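Local coordinates for protein putative aminotransferase (Actinomadura melliaura, PDB 4ZWV) that probably transfers an amino group to a sugar with pyridoxal 5'-phosphate as cofactor, in making the aminopentose of the indolocarbazole AT2433, at residues P156-A168 / L175-Q187. Sequence-based numbering, arbitrary orientation.
Sequences PAVIEDCAHAWGA and LGSHGNMCVFSFQ. With GOL (glycerol), chain C.
E160 on strand 157-161 and V183 on strand 181-185 lock two parallel neighbours of the seven-stranded mixed sheet in this pyridoxal-phosphate-dependent aminotransferase fold. E160 N donates to M181 O, E160 O accepts from V183 N, and C162 N then reaches V183 O at 2.8 Å along a more bent path (149°).

Toward the C-terminal ends of the two strands the packing is tight and aromatic. The F184 ring is clamped: C162 CB sits over one face, 3.6 Å from F184 CD2, with C162 SG also above that face, while the W166 six-membered ring drives its edge into the other, planes 78° apart. W166 has CG anti to its backbone N (chi1 -177°), which swings CE3 to 3.4 Å from F184 CD2. F186 in turn points its edge at the face of W166. L175 CD1 fills the angle between A165 CB and A168 CB.

The other end is wetter, its polar groups bridged by water and glycerol. The carboxylate of E160 is gripped from several directions: N180 ND2 gives OE2 a straight bond of 2.8 Å from the anti side, and two waters tie OE1 and OE2 to the 176-180 loop, while H130 also bonds OE1. With an alanine here, N180 ND2 and H130 would lose this acceptor and the two waters their anchor, so the loop they tie down would probably be less firmly fixed. The join is looser at V158 O and M181 N, 3.7 Å apart and bridged by O2 of a glycerol, probably from the crystallisation liquor.

On the cofactor side, S185 and H164 belong to the pyridoxal phosphate site. S185 OG bonds a phosphate oxygen of the pyridoxal-phosphate-modified lysine at position 190 and accepts from Q187 N in an ST turn, with S185 CB resting 3.7 Å from A163 CB.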
ATOM      1  N   PRO A 156     -19.180 -14.205 -13.947  1.00 14.18           N
ATOM      2  CA  PRO A 156     -18.541 -13.295 -12.988  1.00 14.55           C
ATOM      3  C   PRO A 156     -17.385 -13.964 -12.262  1.00 12.49           C
ATOM      4  O   PRO A 156     -17.498 -15.127 -11.865  1.00 14.62           O
ATOM      5  CB  PRO A 156     -19.670 -12.957 -12.007  1.00 19.54           C
ATOM      6  CG  PRO A 156     -20.932 -13.258 -12.744  1.00 20.52           C
ATOM      7  CD  PRO A 156     -20.610 -14.407 -13.660  1.00 17.52           C
ATOM      8  N   ALA A 157     -16.294 -13.234 -12.096  1.00 12.02           N
ATOM      9  CA  ALA A 157     -15.152 -13.742 -11.363  1.00 13.58           C
ATOM     10  C   ALA A 157     -15.440 -13.787  -9.882  1.00 12.30           C
ATOM     11  O   ALA A 157     -16.170 -12.947  -9.363  1.00 12.83           O
ATOM     12  CB  ALA A 157     -13.936 -12.883 -11.624  1.00 18.03           C
ATOM     13  N   VAL A 158     -14.856 -14.769  -9.208  1.00 10.09           N
ATOM     14  CA  VAL A 158     -14.880 -14.829  -7.753  1.00 10.48           C
ATOM     15  C   VAL A 158     -13.492 -14.518  -7.220  1.00 10.08           C
ATOM     16  O   VAL A 158     -12.496 -15.063  -7.706  1.00 11.99           O
ATOM     17  CB  VAL A 158     -15.316 -16.218  -7.242  1.00 10.53           C
ATOM     18  CG1 VAL A 158     -15.073 -16.338  -5.731  1.00 11.53           C
ATOM     19  CG2 VAL A 158     -16.767 -16.451  -7.558  1.00 11.86           C
ATOM     20  N   ILE A 159     -13.430 -13.629  -6.232  1.00  8.03           N
ATOM     21  CA  ILE A 159     -12.212 -13.405  -5.473  1.00  8.58           C
ATOM     22  C   ILE A 159     -12.491 -13.861  -4.044  1.00 11.39           C
ATOM     23  O   ILE A 159     -13.466 -13.419  -3.437  1.00  9.75           O
ATOM     24  CB  ILE A 159     -11.788 -11.936  -5.479  1.00  9.34           C
ATOM     25  CG1 ILE A 159     -11.475 -11.480  -6.908  1.00 10.77           C
ATOM     26  CG2 ILE A 159     -10.580 -11.745  -4.558  1.00 10.57           C
ATOM     27  CD1 ILE A 159     -11.500  -9.949  -7.060  1.00 11.03           C
ATOM     28  N   GLU A 160     -11.666 -14.768  -3.530  1.00  9.03           N
ATOM     29  CA  GLU A 160     -11.819 -15.263  -2.167  1.00  8.80           C
ATOM     30  C   GLU A 160     -10.951 -14.477  -1.201  1.00 10.74           C
ATOM     31  O   GLU A 160      -9.723 -14.450  -1.343  1.00  9.43           O
ATOM     32  CB  GLU A 160     -11.437 -16.745  -2.070  1.00  8.47           C
ATOM     33  CG  GLU A 160     -12.316 -17.693  -2.882  1.00  9.15           C
ATOM     34  CD  GLU A 160     -11.813 -19.126  -2.809  1.00 13.11           C
ATOM     35  OE1 GLU A 160     -11.359 -19.552  -1.720  1.00 11.65           O
ATOM     36  OE2 GLU A 160     -11.848 -19.824  -3.839  1.00 12.01           O
ATOM     37  N   ASP A 161     -11.592 -13.842  -0.223  1.00  8.55           N
ATOM     38  CA  ASP A 161     -10.873 -13.133   0.836  1.00  8.74           C
ATOM     39  C   ASP A 161     -10.577 -14.153   1.923  1.00  9.29           C
ATOM     40  O   ASP A 161     -11.471 -14.569   2.666  1.00  9.93           O
ATOM     41  CB  ASP A 161     -11.697 -11.947   1.357  1.00  8.99           C
ATOM     42  CG  ASP A 161     -10.995 -11.170   2.457  1.00 14.56           C
ATOM     43  OD1 ASP A 161     -10.025 -11.675   3.046  1.00 14.04           O
ATOM     44  OD2 ASP A 161     -11.417 -10.032   2.737  1.00 14.24           O
ATOM     45  N   CYS A 162      -9.307 -14.547   1.995  1.00  9.29           N
ATOM     46  CA  CYS A 162      -8.851 -15.594   2.898  1.00  9.03           C
ATOM     47  C   CYS A 162      -8.073 -15.028   4.072  1.00  7.50           C
ATOM     48  O   CYS A 162      -7.291 -15.748   4.686  1.00  9.71           O
ATOM     49  CB  CYS A 162      -7.959 -16.591   2.151  1.00 10.01           C
ATOM     50  SG  CYS A 162      -8.729 -17.377   0.711  1.00 10.54           S
ATOM     51  N   ALA A 163      -8.261 -13.748   4.377  1.00  8.84           N
ATOM     52  CA  ALA A 163      -7.496 -13.108   5.452  1.00  8.16           C
ATOM     53  C   ALA A 163      -7.547 -13.839   6.795  1.00  9.07           C
ATOM     54  O   ALA A 163      -6.557 -13.852   7.538  1.00 10.45           O
ATOM     55  CB  ALA A 163      -7.973 -11.675   5.647  1.00 10.58           C
ATOM     56  N   HIS A 164      -8.698 -14.445   7.108  1.00  9.12           N
ATOM     57  CA  HIS A 164      -8.883 -15.135   8.387  1.00 10.07           C
ATOM     58  C   HIS A 164      -8.596 -16.620   8.299  1.00  8.44           C
ATOM     59  O   HIS A 164      -8.756 -17.345   9.287  1.00 11.07           O
ATOM     60  CB  HIS A 164     -10.321 -14.977   8.885  1.00 10.26           C
ATOM     61  CG  HIS A 164     -10.667 -13.587   9.288  1.00 11.50           C
ATOM     62  ND1 HIS A 164     -11.928 -13.231   9.716  1.00 13.89           N
ATOM     63  CD2 HIS A 164      -9.915 -12.465   9.350  1.00 12.11           C
ATOM     64  CE1 HIS A 164     -11.937 -11.946  10.023  1.00 15.47           C
ATOM     65  NE2 HIS A 164     -10.729 -11.456   9.806  1.00 16.95           N
ATOM     66  N   ALA A 165      -8.194 -17.071   7.115  1.00  9.31           N
ATOM     67  CA  ALA A 165      -8.269 -18.495   6.810  1.00  9.66           C
ATOM     68  C   ALA A 165      -6.952 -19.101   6.331  1.00 10.78           C
ATOM     69  O   ALA A 165      -6.943 -20.087   5.596  1.00 10.74           O
ATOM     70  CB  ALA A 165      -9.369 -18.730   5.774  1.00 11.30           C
ATOM     71  N   TRP A 166      -5.824 -18.554   6.777  1.00  9.44           N
ATOM     72  CA  TRP A 166      -4.576 -19.246   6.507  1.00  9.64           C
ATOM     73  C   TRP A 166      -4.653 -20.696   7.021  1.00 10.69           C
ATOM     74  O   TRP A 166      -5.099 -20.955   8.143  1.00 12.29           O
ATOM     75  CB  TRP A 166      -3.371 -18.530   7.146  1.00 11.37           C
ATOM     76  CG  TRP A 166      -2.107 -19.250   6.780  1.00 12.89           C
ATOM     77  CD1 TRP A 166      -1.376 -20.089   7.571  1.00 18.16           C
ATOM     78  CD2 TRP A 166      -1.467 -19.249   5.496  1.00 13.71           C
ATOM     79  NE1 TRP A 166      -0.312 -20.593   6.862  1.00 18.16           N
ATOM     80  CE2 TRP A 166      -0.352 -20.103   5.584  1.00 18.75           C
ATOM     81  CE3 TRP A 166      -1.737 -18.617   4.280  1.00 13.99           C
ATOM     82  CZ2 TRP A 166       0.505 -20.325   4.508  1.00 20.02           C
ATOM     83  CZ3 TRP A 166      -0.897 -18.848   3.209  1.00 16.45           C
ATOM     84  CH2 TRP A 166       0.213 -19.693   3.330  1.00 21.27           C
ATOM     85  N   GLY A 167      -4.237 -21.635   6.179  1.00  9.49           N
ATOM     86  CA  GLY A 167      -4.218 -23.036   6.545  1.00 12.27           C
ATOM     87  C   GLY A 167      -5.552 -23.758   6.435  1.00 11.71           C
ATOM     88  O   GLY A 167      -5.640 -24.937   6.780  1.00 12.85           O
ATOM     89  N   ALA A 168      -6.597 -23.056   5.993  1.00 10.49           N
ATOM     90  CA  ALA A 168      -7.920 -23.680   5.878  1.00 11.31           C
ATOM     91  C   ALA A 168      -8.014 -24.526   4.622  1.00 11.84           C
ATOM     92  O   ALA A 168      -7.251 -24.323   3.672  1.00 12.06           O
ATOM     93  CB  ALA A 168      -9.019 -22.620   5.881  1.00 10.65           C
ATOM     94  N   LEU A 175      -7.423 -24.038   0.574  1.00 11.42           N
ATOM     95  CA  LEU A 175      -7.776 -22.760  -0.031  1.00 10.47           C
ATOM     96  C   LEU A 175      -6.616 -22.265  -0.895  1.00 12.00           C
ATOM     97  O   LEU A 175      -5.439 -22.456  -0.547  1.00 12.66           O
ATOM     98  CB  LEU A 175      -8.133 -21.713   1.025  1.00 13.35           C
ATOM     99  CG  LEU A 175      -9.365 -22.001   1.883  1.00 12.18           C
ATOM    100  CD1 LEU A 175      -9.653 -20.789   2.753  1.00 13.51           C
ATOM    101  CD2 LEU A 175     -10.582 -22.363   1.008  1.00 12.96           C
ATOM    102  N   GLY A 176      -6.961 -21.662  -2.027  1.00 11.25           N
ATOM    103  CA  GLY A 176      -5.978 -21.303  -3.040  1.00 12.97           C
ATOM    104  C   GLY A 176      -6.020 -22.219  -4.259  1.00 16.53           C
ATOM    105  O   GLY A 176      -5.447 -21.903  -5.300  1.00 16.75           O
ATOM    106  N   SER A 177      -6.709 -23.354  -4.155  1.00 12.89           N
ATOM    107  CA  SER A 177      -6.681 -24.346  -5.226  1.00 13.64           C
ATOM    108  C   SER A 177      -8.068 -24.744  -5.718  1.00 12.43           C
ATOM    109  O   SER A 177      -8.258 -25.862  -6.207  1.00 16.66           O
ATOM    110  CB  SER A 177      -5.936 -25.608  -4.771  1.00 15.44           C
ATOM    111  OG  SER A 177      -4.547 -25.362  -4.619  1.00 18.00           O
ATOM    112  N   HIS A 178      -9.029 -23.828  -5.617  1.00 12.25           N
ATOM    113  CA  HIS A 178     -10.393 -24.145  -6.047  1.00 13.71           C
ATOM    114  C   HIS A 178     -10.786 -23.403  -7.328  1.00 15.69           C
ATOM    115  O   HIS A 178     -11.951 -23.377  -7.705  1.00 17.87           O
ATOM    116  CB  HIS A 178     -11.392 -23.834  -4.925  1.00 12.75           C
ATOM    117  CG  HIS A 178     -11.182 -24.650  -3.688  1.00 11.14           C
ATOM    118  ND1 HIS A 178     -10.352 -24.247  -2.664  1.00 13.78           N
ATOM    119  CD2 HIS A 178     -11.685 -25.852  -3.316  1.00 14.37           C
ATOM    120  CE1 HIS A 178     -10.355 -25.166  -1.712  1.00 14.61           C
ATOM    121  NE2 HIS A 178     -11.161 -26.146  -2.080  1.00 14.20           N
ATOM    122  N   GLY A 179      -9.809 -22.824  -8.021  1.00 11.48           N
ATOM    123  CA  GLY A 179     -10.081 -22.217  -9.312  1.00 12.51           C
ATOM    124  C   GLY A 179     -10.376 -20.719  -9.294  1.00  9.39           C
ATOM    125  O   GLY A 179     -10.644 -20.129 -10.346  1.00 12.80           O
ATOM    126  N   ASN A 180     -10.372 -20.119  -8.104  1.00 10.05           N
ATOM    127  CA  ASN A 180     -10.576 -18.683  -7.948  1.00  9.39           C
ATOM    128  C   ASN A 180      -9.303 -18.007  -7.481  1.00 10.61           C
ATOM    129  O   ASN A 180      -8.475 -18.630  -6.806  1.00 12.57           O
ATOM    130  CB  ASN A 180     -11.669 -18.364  -6.922  1.00 10.29           C
ATOM    131  CG  ASN A 180     -12.937 -19.129  -7.162  1.00  8.90           C
ATOM    132  OD1 ASN A 180     -13.483 -19.116  -8.268  1.00 11.20           O
ATOM    133  ND2 ASN A 180     -13.415 -19.821  -6.125  1.00 11.97           N
HETATM  134  N   MSE A 181      -9.166 -16.729  -7.807  1.00 10.07           N
HETATM  135  CA  MSE A 181      -8.156 -15.910  -7.154  1.00  8.26           C
HETATM  136  C   MSE A 181      -8.423 -15.868  -5.666  1.00  8.94           C
HETATM  137  O   MSE A 181      -9.573 -15.739  -5.244  1.00 11.08           O
HETATM  138  CB  MSE A 181      -8.146 -14.486  -7.722  1.00  9.67           C
HETATM  139  CG  MSE A 181      -7.641 -14.423  -9.157  1.00  9.27           C
HETATM  140 SE   MSE A 181      -7.305 -12.602  -9.719  0.61 14.65          SE
HETATM  141  CE  MSE A 181      -9.125 -12.169 -10.227  1.00 13.92           C
ATOM    142  N   CYS A 182      -7.359 -15.977  -4.877  1.00  9.10           N
ATOM    143  CA  CYS A 182      -7.455 -15.936  -3.419  1.00  9.17           C
ATOM    144  C   CYS A 182      -6.507 -14.904  -2.876  1.00  9.38           C
ATOM    145  O   CYS A 182      -5.411 -14.738  -3.409  1.00  8.60           O
ATOM    146  CB  CYS A 182      -7.094 -17.272  -2.795  1.00  7.06           C
ATOM    147  SG  CYS A 182      -8.259 -18.558  -3.186  1.00 10.90           S
ATOM    148  N   VAL A 183      -6.921 -14.221  -1.818  1.00  7.88           N
ATOM    149  CA  VAL A 183      -6.025 -13.273  -1.148  1.00  7.12           C
ATOM    150  C   VAL A 183      -5.878 -13.625   0.319  1.00  9.73           C
ATOM    151  O   VAL A 183      -6.856 -13.647   1.068  1.00 11.03           O
ATOM    152  CB  VAL A 183      -6.502 -11.804  -1.257  1.00  8.30           C
ATOM    153  CG1 VAL A 183      -5.474 -10.873  -0.569  1.00  9.17           C
ATOM    154  CG2 VAL A 183      -6.702 -11.406  -2.724  1.00 10.12           C
ATOM    155  N   PHE A 184      -4.647 -13.933   0.713  1.00  8.18           N
ATOM    156  CA  PHE A 184      -4.317 -14.162   2.113  1.00  8.38           C
ATOM    157  C   PHE A 184      -3.725 -12.901   2.729  1.00  7.68           C
ATOM    158  O   PHE A 184      -3.148 -12.087   2.022  1.00  8.85           O
ATOM    159  CB  PHE A 184      -3.327 -15.317   2.237  1.00  8.22           C
ATOM    160  CG  PHE A 184      -3.884 -16.636   1.784  1.00  8.84           C
ATOM    161  CD1 PHE A 184      -3.757 -17.040   0.460  1.00 10.91           C
ATOM    162  CD2 PHE A 184      -4.544 -17.460   2.680  1.00  9.76           C
ATOM    163  CE1 PHE A 184      -4.270 -18.265   0.035  1.00 10.53           C
ATOM    164  CE2 PHE A 184      -5.064 -18.690   2.265  1.00 10.99           C
ATOM    165  CZ  PHE A 184      -4.923 -19.094   0.945  1.00 10.55           C
ATOM    166  N   SER A 185      -3.900 -12.743   4.038  1.00  8.26           N
ATOM    167  CA  SER A 185      -3.328 -11.615   4.773  1.00  7.38           C
ATOM    168  C   SER A 185      -2.288 -12.081   5.773  1.00  8.87           C
ATOM    169  O   SER A 185      -2.525 -13.053   6.508  1.00  9.71           O
ATOM    170  CB  SER A 185      -4.406 -10.842   5.528  1.00  9.24           C
ATOM    171  OG  SER A 185      -3.790  -9.911   6.427  1.00  9.47           O
ATOM    172  N   PHE A 186      -1.165 -11.357   5.812  1.00  7.98           N
ATOM    173  CA  PHE A 186      -0.128 -11.599   6.812  1.00  9.72           C
ATOM    174  C   PHE A 186       0.037 -10.373   7.710  1.00  8.32           C
ATOM    175  O   PHE A 186       1.124 -10.085   8.225  1.00  8.77           O
ATOM    176  CB  PHE A 186       1.196 -11.970   6.132  1.00  9.05           C
ATOM    177  CG  PHE A 186       1.068 -13.085   5.127  1.00  7.55           C
ATOM    178  CD1 PHE A 186       0.329 -14.231   5.417  1.00  9.26           C
ATOM    179  CD2 PHE A 186       1.677 -12.978   3.889  1.00  9.16           C
ATOM    180  CE1 PHE A 186       0.216 -15.255   4.477  1.00 11.05           C
ATOM    181  CE2 PHE A 186       1.562 -13.987   2.953  1.00  9.97           C
ATOM    182  CZ  PHE A 186       0.825 -15.134   3.250  1.00 10.98           C
ATOM    183  N   GLN A 187      -1.064  -9.661   7.913  1.00  8.86           N
ATOM    184  CA  GLN A 187      -1.096  -8.559   8.877  1.00  9.71           C
ATOM    185  C   GLN A 187      -0.757  -9.075  10.283  1.00  9.48           C
ATOM    186  O   GLN A 187      -0.917 -10.267  10.568  1.00 10.10           O
ATOM    187  CB  GLN A 187      -2.475  -7.900   8.853  1.00 10.06           C
ATOM    188  CG  GLN A 187      -2.549  -6.557   9.562  1.00 11.20           C
ATOM    189  CD  GLN A 187      -2.910  -6.672  11.028  1.00 15.35           C
ATOM    190  OE1 GLN A 187      -3.460  -7.683  11.469  1.00 18.59           O
ATOM    191  NE2 GLN A 187      -2.594  -5.635  11.790  1.00 21.87           N
TER
HETATM  192  C1  GOL C 401     -10.742 -15.489 -12.153  1.00 41.69           C
HETATM  193  O1  GOL C 401     -10.659 -16.286 -13.315  1.00 49.55           O
HETATM  194  C2  GOL C 401     -11.328 -16.298 -10.999  1.00 34.90           C
HETATM  195  O2  GOL C 401     -10.975 -15.628  -9.802  1.00 14.98           O
HETATM  196  C3  GOL C 401     -12.847 -16.369 -11.184  1.00 35.87           C
HETATM  197  O3  GOL C 401     -13.522 -17.280 -10.327  1.00 16.78           O
HETATM  198  O   HOH W   1      -9.362 -20.980  -5.389  1.00 11.65           O
HETATM  199  O   HOH W   2      -9.664 -21.596  -2.566  1.00 11.95           O
HETATM  200  O   HOH W   3      -7.524 -10.725   2.337  1.00 25.24           O
HETATM  201  O   HOH W   4      -4.563 -15.252   5.373  1.00  9.49           O
HETATM  202  O   HOH W   5      -4.787 -22.866   2.274  1.00 18.21           O